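PDB 5OCP: periplasmic binding protein/LacI transcriptional regulator, which binds arabinofuranose in its alpha and beta forms and probably delivers the sugar to an arabinose ABC transporter as its periplasmic binding component. Local coordinates for residues 282-285 and 286-289. Residues are numbered along the deposited sequence; the frame is centred on the assembly and turned at random.
Sequences AAEY and EKRR
Glu284 reaches one turn along helix 278-296, toward its C-terminal end, to Lys287 and Arg288, a worked example of i to i+3 and i to i+4 salt bridging on the C-terminal helix of a periplasmic sugar-binding protein. Its two carboxylate oxygens divide the work. Glu284 OE1 takes both Arg288 nitrogens of a side-on grip, receiving Arg288 NE at 2.9 Å through its anti lone pair. Arg288 NH2 meets the same Glu284 OE1 at 3.1 Å, from above the carboxylate plane. The acceptor lies almost in the guanidinium plane, although carboxylate and guanidinium are turned 49° from each other. Glu284 OE2 receives Lys287 NZ at 3.2 Å, out of the carboxylate plane on the face opposite Arg288 NH2. A bend at chi2 (-71°) folds the Glu284 chain so that it can serve both cations, while Arg288 runs extended from CG to NE.

A second i to i+4 pair, Tyr285 and Arg289, meets through carbon and pi surface. Arg289 CB sits over one face of the phenol ring of Tyr285, a CH-pi contact 4.2 Å from its centroid. With its chain bent at chi3, Arg289 then carries its guanidinium back past the ring, where Tyr285 CE2 lies over one guanidinium face, 3.7 Å from Arg289 NH2.

The helix backbone sets the spacing: Arg288 N bonds to Glu284 O and Arg289 N to Tyr285 O, whereas the two preceding helical bonds are long and weak. Further out, Phe229 of helix 226-234 packs against Glu284, Tyr285 and Arg288, and Arg288 has a second carboxylate partner in Glu242 and a cation-pi contact with Phe276. Opposite charges also pair within segment 286-289, where Arg289 NH2 donates to the syn side of Glu286 OE1 at 3.1 Å, 17° out of the carboxylate plane.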
ATOM      1  N   ALA A 282      11.843  15.203 -11.576  1.00 15.66           N
ATOM      2  CA  ALA A 282      12.927  15.998 -11.053  1.00 17.74           C
ATOM      3  C   ALA A 282      12.429  16.987  -9.984  1.00 17.59           C
ATOM      4  O   ALA A 282      13.023  17.066  -8.879  1.00 18.92           O
ATOM      5  CB  ALA A 282      13.716  16.669 -12.178  1.00 18.83           C
ATOM      6  N   ALA A 283      11.341  17.680 -10.273  1.00 13.97           N
ATOM      7  CA  ALA A 283      10.753  18.671  -9.386  1.00 16.86           C
ATOM      8  C   ALA A 283      10.202  18.016  -8.108  1.00 17.99           C
ATOM      9  O   ALA A 283      10.397  18.470  -7.006  1.00 18.35           O
ATOM     10  CB  ALA A 283       9.676  19.423 -10.124  1.00 17.66           C
ATOM     11  N   GLU A 284       9.565  16.866  -8.283  1.00 17.78           N
ATOM     12  CA  GLU A 284       8.921  16.206  -7.152  1.00 19.91           C
ATOM     13  C   GLU A 284       9.921  15.519  -6.264  1.00 19.29           C
ATOM     14  O   GLU A 284       9.770  15.562  -5.041  1.00 23.66           O
ATOM     15  CB  GLU A 284       7.858  15.223  -7.605  1.00 19.21           C
ATOM     16  CG  GLU A 284       6.557  15.804  -8.153  1.00 20.51           C
ATOM     17  CD  GLU A 284       5.681  16.442  -7.120  1.00 23.28           C
ATOM     18  OE1 GLU A 284       5.676  15.946  -5.961  1.00 25.38           O
ATOM     19  OE2 GLU A 284       5.023  17.447  -7.508  1.00 23.51           O
ATOM     20  N   TYR A 285      10.957  14.904  -6.823  1.00 20.75           N
ATOM     21  CA  TYR A 285      11.977  14.212  -6.016  1.00 23.42           C
ATOM     22  C   TYR A 285      12.653  15.200  -5.082  1.00 28.37           C
ATOM     23  O   TYR A 285      12.824  14.894  -3.913  1.00 27.07           O
ATOM     24  CB  TYR A 285      12.986  13.433  -6.837  1.00 22.53           C
ATOM     25  CG  TYR A 285      13.992  12.747  -5.967  1.00 23.67           C
ATOM     26  CD1 TYR A 285      13.599  11.718  -5.104  1.00 20.50           C
ATOM     27  CD2 TYR A 285      15.329  13.137  -5.979  1.00 26.25           C
ATOM     28  CE1 TYR A 285      14.477  11.120  -4.267  1.00 24.58           C
ATOM     29  CE2 TYR A 285      16.244  12.508  -5.150  1.00 30.61           C
ATOM     30  CZ  TYR A 285      15.821  11.508  -4.297  1.00 32.25           C
ATOM     31  OH  TYR A 285      16.722  10.868  -3.457  1.00 31.70           O
ATOM     32  N   GLU A 286      12.852  16.419  -5.573  1.00 31.70           N
ATOM     33  CA  GLU A 286      13.413  17.494  -4.772  1.00 35.46           C
ATOM     34  C   GLU A 286      12.547  17.677  -3.523  1.00 35.45           C
ATOM     35  O   GLU A 286      13.045  17.538  -2.405  1.00 37.53           O
ATOM     36  CB  GLU A 286      13.468  18.795  -5.574  1.00 38.50           C
ATOM     37  CG  GLU A 286      14.735  18.963  -6.396  1.00 44.04           C
ATOM     38  CD  GLU A 286      15.956  18.379  -5.712  1.00 53.11           C
ATOM     39  OE1 GLU A 286      16.493  17.370  -6.213  1.00 56.84           O
ATOM     40  OE2 GLU A 286      16.378  18.930  -4.674  1.00 51.43           O
ATOM     41  N   LYS A 287      11.259  17.985  -3.696  1.00 34.37           N
ATOM     42  CA  LYS A 287      10.395  18.141  -2.516  1.00 34.18           C
ATOM     43  C   LYS A 287      10.471  16.911  -1.609  1.00 36.82           C
ATOM     44  O   LYS A 287      10.803  17.003  -0.429  1.00 40.89           O
ATOM     45  CB  LYS A 287       8.991  18.461  -2.944  1.00 34.15           C
ATOM     46  CG  LYS A 287       9.013  19.769  -3.728  1.00 36.48           C
ATOM     47  CD  LYS A 287       7.679  20.273  -4.115  1.00 37.51           C
ATOM     48  CE  LYS A 287       6.997  19.331  -5.040  1.00 34.80           C
ATOM     49  NZ  LYS A 287       5.874  20.003  -5.736  1.00 34.56           N
ATOM     50  N   ARG A 288      10.318  15.737  -2.199  1.00 29.67           N
ATOM     51  CA  ARG A 288      10.232  14.502  -1.409  1.00 28.97           C
ATOM     52  C   ARG A 288      11.510  13.980  -0.725  1.00 33.12           C
ATOM     53  O   ARG A 288      11.366  13.292   0.278  1.00 28.91           O
ATOM     54  CB  ARG A 288       9.541  13.383  -2.224  1.00 24.09           C
ATOM     55  CG  ARG A 288       8.152  13.828  -2.670  1.00 23.54           C
ATOM     56  CD  ARG A 288       7.651  13.136  -3.922  1.00 19.23           C
ATOM     57  NE  ARG A 288       6.355  13.648  -4.368  1.00 20.32           N
ATOM     58  CZ  ARG A 288       5.178  13.251  -3.867  1.00 18.76           C
ATOM     59  NH1 ARG A 288       5.150  12.269  -2.979  1.00 19.41           N
ATOM     60  NH2 ARG A 288       4.075  13.803  -4.310  1.00 18.45           N
ATOM     61  N   ARG A 289      12.684  14.337  -1.232  0.50 34.34           N
ATOM     62  CA  ARG A 289      13.952  13.875  -0.674  0.50 34.97           C
ATOM     63  C   ARG A 289      14.237  14.286   0.774  0.50 35.09           C
ATOM     64  O   ARG A 289      15.161  13.755   1.390  0.50 34.56           O
ATOM     65  CB  ARG A 289      15.114  14.314  -1.571  0.50 33.11           C
ATOM     66  CG  ARG A 289      15.319  15.819  -1.629  0.50 33.08           C
ATOM     67  CD  ARG A 289      16.422  16.188  -2.609  0.50 33.08           C
ATOM     68  NE  ARG A 289      17.646  15.433  -2.363  0.50 33.32           N
ATOM     69  CZ  ARG A 289      18.541  15.136  -3.300  0.50 33.14           C
ATOM     70  NH1 ARG A 289      19.627  14.444  -2.987  0.50 34.53           N
ATOM     71  NH2 ARG A 289      18.350  15.531  -4.552  0.50 32.84           N
TER